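Local coordinates for protein ethylbenzene dehydrogenase alpha-subunit (Aromatoleum aromaticum, PDB 2IVF) that binds a molybdenum atom, an iron/sulfur cluster and the ligands MGD and MD1 as the alpha-subunit of a molybdopterin oxidoreductase, at residues G182-I187 with D211-D216; A247-M252 with R433-K438; K437-S442 with G472-G477; H841-T846 with V971-A976; L867-P872 with M904-P909. All coordinates share one frame; numbering follows the deposited sequence.

Contact 1: G182-I187 with D211-D216; sequences GSDGFI and DGVSPD
G212 CA lies near the plane of the F186 phenyl ring, at its edge, 4.1 Å from CD2 of F186. M206, T207 and M210 of helix 197-210 pack on the F186 side chain, whose CG is anti to the backbone N (chi1 -180°). That helix follows strand 186-188 in the chain and ends in a Schellman motif with D211 at C-prime, after which the chain passes beside the strand. There V213 N donates to F186 O at 3.0 Å, and I187 and V213 form a single backbone bridge. The flat carboxylate of D184 touches the contact through OD1, 3.6 Å from V213 CG2, while R593 forms a salt bridge with that same oxygen. R593 also donates to D211 O and thereby spans both segments. D211 O takes a second bond from S183 OG, 2.6 Å away and 41° out of the carbonyl plane; D211 OD2 is held by H713. This buried carbonyl is thus satisfied twice at the helix end. On the apolar side I187 and P215 cross at about a right angle, with I187 CG2 3.7 Å from P215 CD.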
# COMPACT_ATOMS: atom_id res chain seq x y z
N GLY A 182 34.15 13.63 22.64
CA GLY A 182 34.27 13.82 21.19
C GLY A 182 33.03 13.42 20.44
O GLY A 182 31.98 13.13 21.03
N SER A 183 33.17 13.33 19.13
CA SER A 183 32.06 13.28 18.25
C SER A 183 31.37 11.91 18.20
O SER A 183 30.28 11.79 17.66
CB SER A 183 32.50 13.75 16.86
OG SER A 183 33.31 12.79 16.20
N ASP A 184 32.01 10.87 18.76
CA ASP A 184 31.39 9.53 18.78
C ASP A 184 30.07 9.42 19.57
O ASP A 184 29.33 8.42 19.42
CB ASP A 184 32.40 8.47 19.26
CG ASP A 184 33.07 7.71 18.10
OD1 ASP A 184 32.83 8.05 16.92
OD2 ASP A 184 33.82 6.72 18.39
N GLY A 185 29.74 10.44 20.36
CA GLY A 185 28.51 10.43 21.17
C GLY A 185 27.20 10.71 20.44
O GLY A 185 26.13 10.47 21.01
N PHE A 186 27.30 11.18 19.20
CA PHE A 186 26.16 11.57 18.38
C PHE A 186 25.92 10.50 17.33
O PHE A 186 26.85 10.13 16.62
CB PHE A 186 26.41 12.91 17.67
CG PHE A 186 25.25 13.37 16.81
CD1 PHE A 186 24.25 14.12 17.37
CD2 PHE A 186 25.22 13.12 15.44
CE1 PHE A 186 23.18 14.56 16.59
CE2 PHE A 186 24.14 13.53 14.66
CZ PHE A 186 23.13 14.25 15.22
N ILE A 187 24.67 10.04 17.23
CA ILE A 187 24.29 9.02 16.29
C ILE A 187 23.08 9.49 15.57
O ILE A 187 22.05 9.75 16.18
CB ILE A 187 23.98 7.65 17.00
CG1 ILE A 187 25.17 7.28 17.87
CG2 ILE A 187 23.70 6.50 15.97
CD1 ILE A 187 24.93 6.03 18.58
N ASP A 211 31.24 15.12 12.40
CA ASP A 211 31.87 13.80 12.45
C ASP A 211 31.13 12.87 13.41
O ASP A 211 31.73 12.17 14.22
CB ASP A 211 33.35 13.91 12.81
CG ASP A 211 34.08 12.58 12.68
OD1 ASP A 211 33.74 11.84 11.74
OD2 ASP A 211 34.91 12.26 13.55
N GLY A 212 29.80 12.92 13.35
CA GLY A 212 28.96 12.00 14.11
C GLY A 212 28.93 10.64 13.44
O GLY A 212 29.59 10.44 12.42
N VAL A 213 28.17 9.71 14.01
CA VAL A 213 28.14 8.34 13.57
C VAL A 213 26.81 8.13 12.88
O VAL A 213 25.78 8.52 13.42
CB VAL A 213 28.26 7.35 14.75
CG1 VAL A 213 28.25 5.93 14.21
CG2 VAL A 213 29.52 7.66 15.56
N SER A 214 26.85 7.60 11.65
CA SER A 214 25.62 7.34 10.91
C SER A 214 25.57 5.87 10.45
O SER A 214 26.08 5.52 9.37
CB SER A 214 25.46 8.26 9.70
OG SER A 214 25.89 9.60 9.95
N PRO A 215 25.02 4.98 11.28
CA PRO A 215 24.83 3.63 10.84
C PRO A 215 24.20 3.54 9.45
O PRO A 215 23.29 4.33 9.10
CB PRO A 215 23.93 3.06 11.93
CG PRO A 215 24.40 3.73 13.17
CD PRO A 215 24.66 5.14 12.71
N ASP A 216 24.73 2.62 8.66
CA ASP A 216 24.35 2.46 7.21
C ASP A 216 22.87 2.15 7.03
O ASP A 216 22.41 1.12 7.50
CB ASP A 216 25.17 1.34 6.61
CG ASP A 216 25.09 1.26 5.12
OD1 ASP A 216 23.97 1.20 4.56
OD2 ASP A 216 26.18 1.21 4.50

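Contact 2: A247-M252 with R433-K438; sequences AELIFM and RKVAKK
L249 and V435 cross at about a right angle, strand side chain against helix side chain, with L249 CD2 3.7 Å from V435 CG2. The leucine has CG anti to its backbone N (chi1 180°), and its CD2 branch also reaches the helix backbone, 3.7 Å from V435 N. F251 is turned differently. It presents a ring edge, and V435 CG2 sits near the ring plane at 3.5 Å from both CE2 and CZ of F251. One valine methyl therefore serves two strand residues, while W307 meets the F251 ring edge-to-face. K438 meets the strand with its aliphatic part, CB standing 3.8 Å from L249 CB, before the chain bends at chi4 and carries its amine away. Of the K434 side chain it is CB that meets L249 CD2; its NZ forms salt bridges with E277 and E430, and its side chain packs on R279 of the beta-subunit chain. E248 closes the exposed end, with OE1 3.5 Å from K438 CA and accepting a bond from R439 N. The axes of strand 249-252 and helix 433-437 approach to 9.7 Å at a signed crossing angle of -120°. I250 faces the other way, onto helix 265-274, so the parallel sheet has a helix against each of its faces, the layered arrangement of an alpha/beta fold of Rossmann-like character.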
# COMPACT_ATOMS: atom_id res chain seq x y z
N ALA A 247 10.73 -9.88 -21.68
CA ALA A 247 11.00 -11.14 -21.08
C ALA A 247 9.96 -12.14 -21.57
O ALA A 247 8.85 -11.75 -21.96
CB ALA A 247 10.94 -11.00 -19.56
N GLU A 248 10.36 -13.40 -21.68
CA GLU A 248 9.43 -14.49 -22.04
C GLU A 248 9.05 -15.26 -20.80
O GLU A 248 8.05 -15.96 -20.75
CB GLU A 248 10.10 -15.42 -23.06
CG GLU A 248 10.45 -14.74 -24.32
CD GLU A 248 11.28 -15.60 -25.24
OE1 GLU A 248 12.24 -16.25 -24.78
OE2 GLU A 248 10.98 -15.59 -26.45
N LEU A 249 9.85 -15.13 -19.75
CA LEU A 249 9.61 -15.88 -18.52
C LEU A 249 10.03 -14.95 -17.41
O LEU A 249 11.12 -14.36 -17.51
CB LEU A 249 10.49 -17.12 -18.42
CG LEU A 249 10.40 -18.04 -17.21
CD1 LEU A 249 8.97 -18.54 -17.03
CD2 LEU A 249 11.43 -19.23 -17.35
N ILE A 250 9.12 -14.71 -16.47
CA ILE A 250 9.31 -13.72 -15.40
C ILE A 250 9.15 -14.42 -14.05
O ILE A 250 8.12 -15.07 -13.77
CB ILE A 250 8.30 -12.57 -15.48
CG1 ILE A 250 8.40 -11.83 -16.83
CG2 ILE A 250 8.47 -11.61 -14.27
CD1 ILE A 250 7.18 -10.99 -17.24
N PHE A 251 10.16 -14.28 -13.20
CA PHE A 251 10.13 -14.79 -11.83
C PHE A 251 10.03 -13.67 -10.80
O PHE A 251 10.98 -12.89 -10.63
CB PHE A 251 11.41 -15.59 -11.52
CG PHE A 251 11.49 -16.89 -12.20
CD1 PHE A 251 10.83 -18.00 -11.70
CD2 PHE A 251 12.27 -17.04 -13.33
CE1 PHE A 251 10.90 -19.22 -12.34
CE2 PHE A 251 12.37 -18.26 -13.95
CZ PHE A 251 11.66 -19.35 -13.48
N MET A 252 8.89 -13.60 -10.10
CA MET A 252 8.72 -12.70 -8.96
C MET A 252 9.02 -13.52 -7.74
O MET A 252 8.29 -14.48 -7.48
CB MET A 252 7.28 -12.19 -8.90
CG MET A 252 6.94 -11.31 -10.08
SD MET A 252 7.72 -9.70 -9.82
CE MET A 252 8.07 -9.20 -11.48
N ARG A 433 13.61 -26.51 -17.63
CA ARG A 433 13.63 -26.55 -19.06
C ARG A 433 13.27 -25.20 -19.65
O ARG A 433 13.85 -24.78 -20.66
CB ARG A 433 12.70 -27.67 -19.58
CG ARG A 433 13.19 -29.04 -19.16
CD ARG A 433 12.19 -30.11 -19.43
NE ARG A 433 12.77 -31.44 -19.27
CZ ARG A 433 12.09 -32.57 -19.42
NH1 ARG A 433 10.77 -32.54 -19.68
NH2 ARG A 433 12.71 -33.73 -19.26
N LYS A 434 12.33 -24.50 -19.01
CA LYS A 434 11.89 -23.23 -19.53
C LYS A 434 12.92 -22.14 -19.36
O LYS A 434 13.09 -21.34 -20.25
CB LYS A 434 10.59 -22.79 -18.88
CG LYS A 434 9.43 -23.61 -19.40
CD LYS A 434 8.11 -23.25 -18.81
CE LYS A 434 6.96 -23.93 -19.59
NZ LYS A 434 5.66 -23.67 -18.93
N VAL A 435 13.56 -22.10 -18.20
CA VAL A 435 14.60 -21.10 -17.95
C VAL A 435 15.71 -21.22 -19.01
O VAL A 435 16.26 -20.22 -19.48
CB VAL A 435 15.19 -21.28 -16.53
CG1 VAL A 435 16.39 -20.39 -16.34
CG2 VAL A 435 14.13 -20.91 -15.47
N ALA A 436 16.08 -22.44 -19.36
CA ALA A 436 17.15 -22.67 -20.36
C ALA A 436 16.79 -22.18 -21.74
O ALA A 436 17.68 -21.92 -22.53
CB ALA A 436 17.52 -24.14 -20.43
N LYS A 437 15.50 -22.08 -22.04
CA LYS A 437 15.08 -21.74 -23.41
C LYS A 437 14.38 -20.40 -23.54
O LYS A 437 14.01 -20.01 -24.63
CB LYS A 437 14.14 -22.84 -23.92
CG LYS A 437 12.77 -22.77 -23.37
CD LYS A 437 11.74 -23.59 -24.22
CE LYS A 437 11.73 -25.03 -23.75
NZ LYS A 437 10.34 -25.64 -23.74
N LYS A 438 14.16 -19.71 -22.42
CA LYS A 438 13.37 -18.49 -22.40
C LYS A 438 14.19 -17.34 -21.89
O LYS A 438 14.96 -17.49 -20.93
CB LYS A 438 12.12 -18.62 -21.53
CG LYS A 438 11.10 -19.57 -22.15
CD LYS A 438 9.77 -19.50 -21.44
CE LYS A 438 8.85 -20.63 -21.90
NZ LYS A 438 8.85 -20.67 -23.38

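Contact 3: K437-S442 with G472-G477; sequences KKRTCS and GKPGTG
R439, T440, C441 and S442, on the way into and along the outermost strand of a parallel sheet, pack against a type II beta turn running from K473 to T476. G475 occupies the third position of the turn with the positive phi this turn type favours, and T476 N closes it onto K473 O. T476 OG1 reinforces the closure, binding the same K473 O at 2.6 Å in the carbonyl plane, on a lone pair. R439 curls around the turn, its chain bent at chi2 (70°) and chi3, and NH1 donates to P474 O over 2.7 Å with that oxygen nearly in the guanidinium plane. K473 CB covers one face of the guanidinium, 3.7 Å above the plane and offset toward its rim. Nearer the backbone, R439 CD presses on T476 CG2 at 3.4 Å, and C441 CB rests 3.3 Å from G475 O. Just past the turn, S442 N gives an almost straight bond (173°) to G477 O at 2.9 Å. Two waters fill in the strand edge: one accepts from G477 N and binds T440 O, while the other donates to G477 O and lies 2.6 Å from S442 OG. N243 grips the turn as well, through G475 N and T476 O. A loop without regular strand structure thus satisfies part of a sheet edge, directly or through water, and the positive charge of R439 would be expected to polarise the P474 carbonyl and strengthen that bond.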
# COMPACT_ATOMS: atom_id res chain seq x y z
N LYS A 437 15.50 -22.08 -22.04
CA LYS A 437 15.08 -21.74 -23.41
C LYS A 437 14.38 -20.40 -23.54
O LYS A 437 14.01 -20.01 -24.63
CB LYS A 437 14.14 -22.84 -23.92
CG LYS A 437 12.77 -22.77 -23.37
CD LYS A 437 11.74 -23.59 -24.22
CE LYS A 437 11.73 -25.03 -23.75
NZ LYS A 437 10.34 -25.64 -23.74
N LYS A 438 14.16 -19.71 -22.42
CA LYS A 438 13.37 -18.49 -22.40
C LYS A 438 14.19 -17.34 -21.89
O LYS A 438 14.96 -17.49 -20.93
CB LYS A 438 12.12 -18.62 -21.53
CG LYS A 438 11.10 -19.57 -22.15
CD LYS A 438 9.77 -19.50 -21.44
CE LYS A 438 8.85 -20.63 -21.90
NZ LYS A 438 8.85 -20.67 -23.38
N ARG A 439 14.03 -16.20 -22.55
CA ARG A 439 14.55 -14.95 -22.01
C ARG A 439 13.84 -14.64 -20.69
O ARG A 439 12.63 -14.47 -20.61
CB ARG A 439 14.36 -13.82 -23.02
CG ARG A 439 14.94 -12.52 -22.58
CD ARG A 439 16.50 -12.55 -22.59
NE ARG A 439 17.09 -13.03 -23.84
CZ ARG A 439 17.33 -12.30 -24.93
NH1 ARG A 439 17.03 -11.01 -24.99
NH2 ARG A 439 17.87 -12.88 -26.00
N THR A 440 14.63 -14.57 -19.63
CA THR A 440 14.12 -14.65 -18.28
C THR A 440 14.58 -13.43 -17.47
O THR A 440 15.74 -13.07 -17.49
CB THR A 440 14.59 -15.91 -17.59
OG1 THR A 440 14.08 -17.07 -18.30
CG2 THR A 440 14.19 -15.88 -16.07
N CYS A 441 13.60 -12.80 -16.84
CA CYS A 441 13.81 -11.63 -16.00
C CYS A 441 13.20 -12.06 -14.66
O CYS A 441 12.13 -12.74 -14.60
CB CYS A 441 13.07 -10.42 -16.56
SG CYS A 441 13.56 -8.87 -15.74
N SER A 442 13.86 -11.65 -13.59
CA SER A 442 13.38 -11.85 -12.26
C SER A 442 13.21 -10.52 -11.55
O SER A 442 13.84 -9.48 -11.88
CB SER A 442 14.39 -12.74 -11.47
OG SER A 442 14.64 -13.95 -12.13
N GLY A 472 22.63 -9.61 -19.17
CA GLY A 472 23.24 -8.72 -20.11
C GLY A 472 22.49 -8.52 -21.40
O GLY A 472 23.03 -7.96 -22.35
N LYS A 473 21.21 -8.91 -21.39
CA LYS A 473 20.37 -8.92 -22.58
C LYS A 473 19.02 -8.27 -22.29
O LYS A 473 18.54 -8.23 -21.14
CB LYS A 473 20.16 -10.36 -23.03
CG LYS A 473 21.42 -11.13 -23.35
CD LYS A 473 21.12 -12.65 -23.43
CE LYS A 473 22.40 -13.40 -23.78
NZ LYS A 473 22.19 -14.87 -23.83
N PRO A 474 18.44 -7.69 -23.33
CA PRO A 474 17.10 -7.16 -23.15
C PRO A 474 16.19 -8.21 -22.57
O PRO A 474 16.31 -9.38 -22.93
CB PRO A 474 16.68 -6.80 -24.57
CG PRO A 474 17.90 -6.48 -25.25
CD PRO A 474 18.95 -7.44 -24.68
N GLY A 475 15.35 -7.81 -21.62
CA GLY A 475 14.46 -8.71 -20.95
C GLY A 475 15.11 -9.57 -19.90
O GLY A 475 14.52 -10.54 -19.47
N THR A 476 16.30 -9.23 -19.45
CA THR A 476 16.91 -9.88 -18.31
C THR A 476 17.11 -8.84 -17.21
O THR A 476 16.99 -7.64 -17.44
CB THR A 476 18.26 -10.50 -18.66
OG1 THR A 476 19.20 -9.45 -18.98
CG2 THR A 476 18.11 -11.44 -19.87
N GLY A 477 17.46 -9.33 -16.04
CA GLY A 477 17.53 -8.52 -14.86
C GLY A 477 17.03 -9.30 -13.66
O GLY A 477 16.47 -10.43 -13.79
O HOH W 1 17.78 -12.45 -15.94
O HOH W 2 16.68 -13.20 -13.54

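Contact 4: H841-T846 with V971-A976; sequences HPFKIT and VSIKKA
I973 CD1 sits squarely over the ring of F843, 3.5 Å from its centroid and only 4° off the normal, a buried CH-pi contact in a domain that is, by family, of the double-psi beta barrel type. The two side chains cross at about a right angle. V971 extends this apolar patch in two directions, CG2 lying 3.7 Å from F843 CB and CG1 4.0 Å from I845 CG2. L894 and C916, on neighbouring strands, pack on both I845 and I973. Around this centre the backbones join as an antiparallel hydrogen-bonded pair: F843 N donates to V971 O over 2.9 Å, nearly along the C=O axis, and V971 N returns a bond to F843 O at 3.0 Å. The short strand axes cross at 100°, consistent with a single paired position and a strongly curved sheet. V971 O also lies near the F843 ring plane, at its edge. Three residues after F843, T846 touches MGD. Toward the polar rim H841 O is bound by R970, while H841 lays CB against the V971 carbonyl, 3.4 Å from V971 C. P842 closes the edge, its CD 3.6 Å from V971 O.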
# COMPACT_ATOMS: atom_id res chain seq x y z
N HIS A 841 10.29 -23.66 17.66
CA HIS A 841 8.90 -23.34 17.63
C HIS A 841 8.47 -23.64 16.24
O HIS A 841 9.27 -23.56 15.32
CB HIS A 841 8.67 -21.85 17.97
CG HIS A 841 8.92 -21.53 19.42
ND1 HIS A 841 10.12 -21.01 19.87
CD2 HIS A 841 8.15 -21.69 20.51
CE1 HIS A 841 10.07 -20.90 21.19
NE2 HIS A 841 8.88 -21.29 21.60
N PRO A 842 7.20 -24.01 16.07
CA PRO A 842 6.80 -24.62 14.82
C PRO A 842 6.46 -23.72 13.64
O PRO A 842 6.51 -24.23 12.53
CB PRO A 842 5.59 -25.45 15.22
CG PRO A 842 4.96 -24.66 16.22
CD PRO A 842 6.07 -23.95 17.00
N PHE A 843 6.15 -22.44 13.83
CA PHE A 843 5.83 -21.61 12.68
C PHE A 843 7.09 -20.88 12.25
O PHE A 843 7.95 -20.57 13.06
CB PHE A 843 4.73 -20.58 12.93
CG PHE A 843 3.39 -21.18 13.18
CD1 PHE A 843 3.09 -21.68 14.44
CD2 PHE A 843 2.44 -21.30 12.16
CE1 PHE A 843 1.85 -22.27 14.69
CE2 PHE A 843 1.20 -21.89 12.41
CZ PHE A 843 0.91 -22.35 13.66
N LYS A 844 7.19 -20.64 10.96
CA LYS A 844 8.18 -19.72 10.39
C LYS A 844 7.46 -18.45 10.01
O LYS A 844 6.52 -18.47 9.20
CB LYS A 844 8.87 -20.35 9.20
CG LYS A 844 9.98 -21.28 9.59
CD LYS A 844 10.82 -21.56 8.36
CE LYS A 844 11.98 -22.43 8.69
NZ LYS A 844 12.76 -22.68 7.45
N ILE A 845 7.88 -17.33 10.61
CA ILE A 845 7.19 -16.09 10.40
C ILE A 845 7.86 -15.33 9.26
O ILE A 845 9.08 -15.14 9.24
CB ILE A 845 7.12 -15.25 11.72
CG1 ILE A 845 6.15 -14.07 11.56
CG2 ILE A 845 8.53 -14.81 12.23
CD1 ILE A 845 5.58 -13.65 12.94
N THR A 846 7.04 -14.88 8.33
CA THR A 846 7.49 -14.05 7.27
C THR A 846 6.73 -12.72 7.31
O THR A 846 5.76 -12.54 8.07
CB THR A 846 7.34 -14.73 5.88
OG1 THR A 846 5.96 -14.92 5.55
CG2 THR A 846 8.11 -16.09 5.81
N VAL A 971 8.30 -18.90 15.56
CA VAL A 971 7.34 -18.49 16.56
C VAL A 971 6.37 -19.62 16.84
O VAL A 971 6.19 -20.48 16.01
CB VAL A 971 6.55 -17.26 16.13
CG1 VAL A 971 7.51 -16.10 15.92
CG2 VAL A 971 5.66 -17.55 14.89
N SER A 972 5.83 -19.62 18.05
CA SER A 972 4.66 -20.42 18.41
C SER A 972 3.45 -19.47 18.43
O SER A 972 3.61 -18.29 18.59
CB SER A 972 4.88 -21.03 19.78
OG SER A 972 5.60 -22.25 19.71
N ILE A 973 2.25 -20.00 18.23
CA ILE A 973 1.04 -19.18 18.26
C ILE A 973 0.03 -19.83 19.19
O ILE A 973 -0.15 -21.05 19.18
CB ILE A 973 0.45 -19.00 16.84
CG1 ILE A 973 1.47 -18.39 15.89
CG2 ILE A 973 -0.82 -18.17 16.89
CD1 ILE A 973 1.09 -18.52 14.34
N LYS A 974 -0.64 -19.04 20.02
CA LYS A 974 -1.76 -19.54 20.80
C LYS A 974 -2.87 -18.48 20.80
O LYS A 974 -2.60 -17.30 20.56
CB LYS A 974 -1.30 -19.88 22.21
CG LYS A 974 -0.89 -18.70 23.02
CD LYS A 974 -0.35 -19.19 24.34
CE LYS A 974 -0.05 -18.05 25.31
NZ LYS A 974 0.18 -18.67 26.71
N LYS A 975 -4.09 -18.90 21.09
CA LYS A 975 -5.22 -17.98 21.13
C LYS A 975 -5.05 -17.03 22.30
O LYS A 975 -4.62 -17.45 23.35
CB LYS A 975 -6.53 -18.74 21.31
CG LYS A 975 -7.76 -17.83 21.05
CD LYS A 975 -9.03 -18.43 21.64
CE LYS A 975 -10.14 -17.40 21.69
NZ LYS A 975 -10.03 -16.46 22.87
N ALA A 976 -5.42 -15.76 22.11
CA ALA A 976 -5.52 -14.78 23.18
C ALA A 976 -6.94 -14.22 23.14
O ALA A 976 -7.85 -14.85 22.56
CB ALA A 976 -4.55 -13.67 22.96
OXT ALA A 976 -7.17 -13.10 23.62

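Contact 5: L867-P872 with M904-P909; sequences LHRGQP and MVRTAP
R869 and M904 carry most of this contact, with R906 next. The arginine stretches out from CG to NE and brings the edge of its guanidinium to strand 900-908. There NH1 of R869 donates to V905 O at 2.9 Å, from 44° above the carbonyl plane, and makes a second, weak bond to M904 SD at 3.5 Å. M904 lies obliquely across R869, with CG in the plane of the guanidinium and SD 3.6 Å from R869 CD. A bend at chi3 (-80°) then turns the methionine methyl to Q871, where CE is 3.7 Å from Q871 CD. R906 approaches from another side: its CB lies over one face of the R869 guanidinium, and the two guanidinium planes stand 71° apart. In this molybdopterin dinucleotide binding domain, of the double-psi barrel clan, the loop 867-872 leads into strand 873-877, the parallel neighbour of strand 900-908, so the arginine reaches from the loop to the strand beside the one that follows it. R869 NE and R906 NH2, both donors, come within 3.4 Å of each other, and both bind the carbonyl O of W130 in the beta-subunit chain, a residue that also forms a cation-pi contact with R869. The salt bridge from R869 NH2 to D888 would further ease the repulsion. Near the start of strand 873-877, M904 N makes a weak bond to P872 O, and a water spans the same pair, donating to P872 O at 2.6 Å and accepting from M904 N at 3.2 Å.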
# COMPACT_ATOMS: atom_id res chain seq x y z
N LEU A 867 -9.22 1.26 4.88
CA LEU A 867 -9.10 0.32 3.74
C LEU A 867 -8.79 -1.09 4.25
O LEU A 867 -8.71 -2.02 3.47
CB LEU A 867 -7.98 0.80 2.80
CG LEU A 867 -8.40 2.11 2.10
CD1 LEU A 867 -7.34 2.57 1.09
CD2 LEU A 867 -9.73 2.04 1.38
N HIS A 868 -8.60 -1.24 5.55
CA HIS A 868 -8.22 -2.52 6.12
C HIS A 868 -8.78 -2.67 7.53
O HIS A 868 -9.66 -1.92 7.91
CB HIS A 868 -6.71 -2.74 6.03
CG HIS A 868 -5.88 -1.69 6.71
ND1 HIS A 868 -5.45 -1.79 8.02
CD2 HIS A 868 -5.39 -0.52 6.24
CE1 HIS A 868 -4.73 -0.72 8.32
NE2 HIS A 868 -4.67 0.06 7.25
N ARG A 869 -8.30 -3.64 8.30
CA ARG A 869 -8.86 -3.86 9.65
C ARG A 869 -8.40 -2.80 10.67
O ARG A 869 -8.88 -2.78 11.79
CB ARG A 869 -8.53 -5.25 10.16
CG ARG A 869 -9.00 -6.43 9.31
CD ARG A 869 -9.03 -7.69 10.14
NE ARG A 869 -9.46 -8.83 9.36
CZ ARG A 869 -9.42 -10.08 9.78
NH1 ARG A 869 -9.03 -10.38 11.02
NH2 ARG A 869 -9.81 -11.05 8.95
N GLY A 870 -7.45 -1.95 10.26
CA GLY A 870 -7.07 -0.74 11.03
C GLY A 870 -6.13 -1.03 12.17
O GLY A 870 -5.95 -0.22 13.06
N GLN A 871 -5.54 -2.22 12.14
CA GLN A 871 -4.74 -2.72 13.26
C GLN A 871 -3.81 -3.82 12.78
O GLN A 871 -4.01 -4.36 11.69
CB GLN A 871 -5.68 -3.31 14.34
CG GLN A 871 -6.48 -4.45 13.85
CD GLN A 871 -7.68 -4.69 14.70
OE1 GLN A 871 -8.79 -4.31 14.36
NE2 GLN A 871 -7.44 -5.25 15.86
N PRO A 872 -2.81 -4.17 13.60
CA PRO A 872 -1.95 -5.26 13.22
C PRO A 872 -2.69 -6.59 13.07
O PRO A 872 -3.61 -6.89 13.85
CB PRO A 872 -0.95 -5.32 14.37
CG PRO A 872 -0.87 -3.87 14.87
CD PRO A 872 -2.35 -3.56 14.86
N MET A 904 -4.13 -9.54 16.04
CA MET A 904 -5.38 -10.08 15.50
C MET A 904 -5.09 -11.06 14.38
O MET A 904 -4.21 -10.83 13.56
CB MET A 904 -6.28 -8.96 14.98
CG MET A 904 -7.51 -9.48 14.18
SD MET A 904 -8.59 -8.15 13.70
CE MET A 904 -9.51 -7.83 15.22
N VAL A 905 -5.90 -12.12 14.30
CA VAL A 905 -5.67 -13.19 13.37
C VAL A 905 -6.57 -13.02 12.16
O VAL A 905 -7.77 -12.72 12.26
CB VAL A 905 -5.94 -14.56 14.00
CG1 VAL A 905 -5.85 -15.70 12.93
CG2 VAL A 905 -4.96 -14.82 15.14
N ARG A 906 -5.95 -13.14 11.01
CA ARG A 906 -6.65 -13.37 9.74
C ARG A 906 -6.38 -14.81 9.31
O ARG A 906 -5.24 -15.19 9.20
CB ARG A 906 -6.09 -12.43 8.70
CG ARG A 906 -6.43 -12.81 7.24
CD ARG A 906 -6.08 -11.68 6.30
NE ARG A 906 -7.08 -10.64 6.34
CZ ARG A 906 -6.85 -9.34 6.36
NH1 ARG A 906 -5.63 -8.86 6.39
NH2 ARG A 906 -7.89 -8.53 6.41
N THR A 907 -7.41 -15.60 9.05
CA THR A 907 -7.19 -16.97 8.55
C THR A 907 -7.38 -16.97 7.05
O THR A 907 -8.29 -16.32 6.56
CB THR A 907 -8.15 -17.97 9.20
OG1 THR A 907 -9.50 -17.60 8.94
CG2 THR A 907 -7.95 -18.01 10.69
N ALA A 908 -6.50 -17.65 6.33
CA ALA A 908 -6.62 -17.72 4.86
C ALA A 908 -6.06 -19.06 4.39
O ALA A 908 -5.08 -19.53 4.93
CB ALA A 908 -5.88 -16.56 4.23
N PRO A 909 -6.67 -19.67 3.37
CA PRO A 909 -6.07 -20.87 2.78
C PRO A 909 -4.78 -20.61 2.01
O PRO A 909 -4.09 -21.54 1.64
CB PRO A 909 -7.14 -21.39 1.83
CG PRO A 909 -8.11 -20.34 1.66
CD PRO A 909 -7.96 -19.33 2.76
O HOH W 3 -4.22 -6.37 16.36

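In the fold
Two pairs and one outlier summarise the layout. Contacts 2 and 3 share K437 and K438, their centres are 7 Å apart, and they join directly through neighbouring strands 249-253 and 440-444. Contacts 4 and 5 belong to the same sheet, contact 5 nested in the loop that contact 4 closes; their centres are 16 Å apart and their nearest atoms about 6 Å. Contact 1 stands alone, its centre 47 Å from that of contact 2 across the chain's centre. Relative to the ligands, the F251 side chain is about 9 Å from MGD, that of I845 about 8 Å from MD1, and that of P215 about 12 Å from MD1. T846 of contact 4 lines the MGD pocket itself.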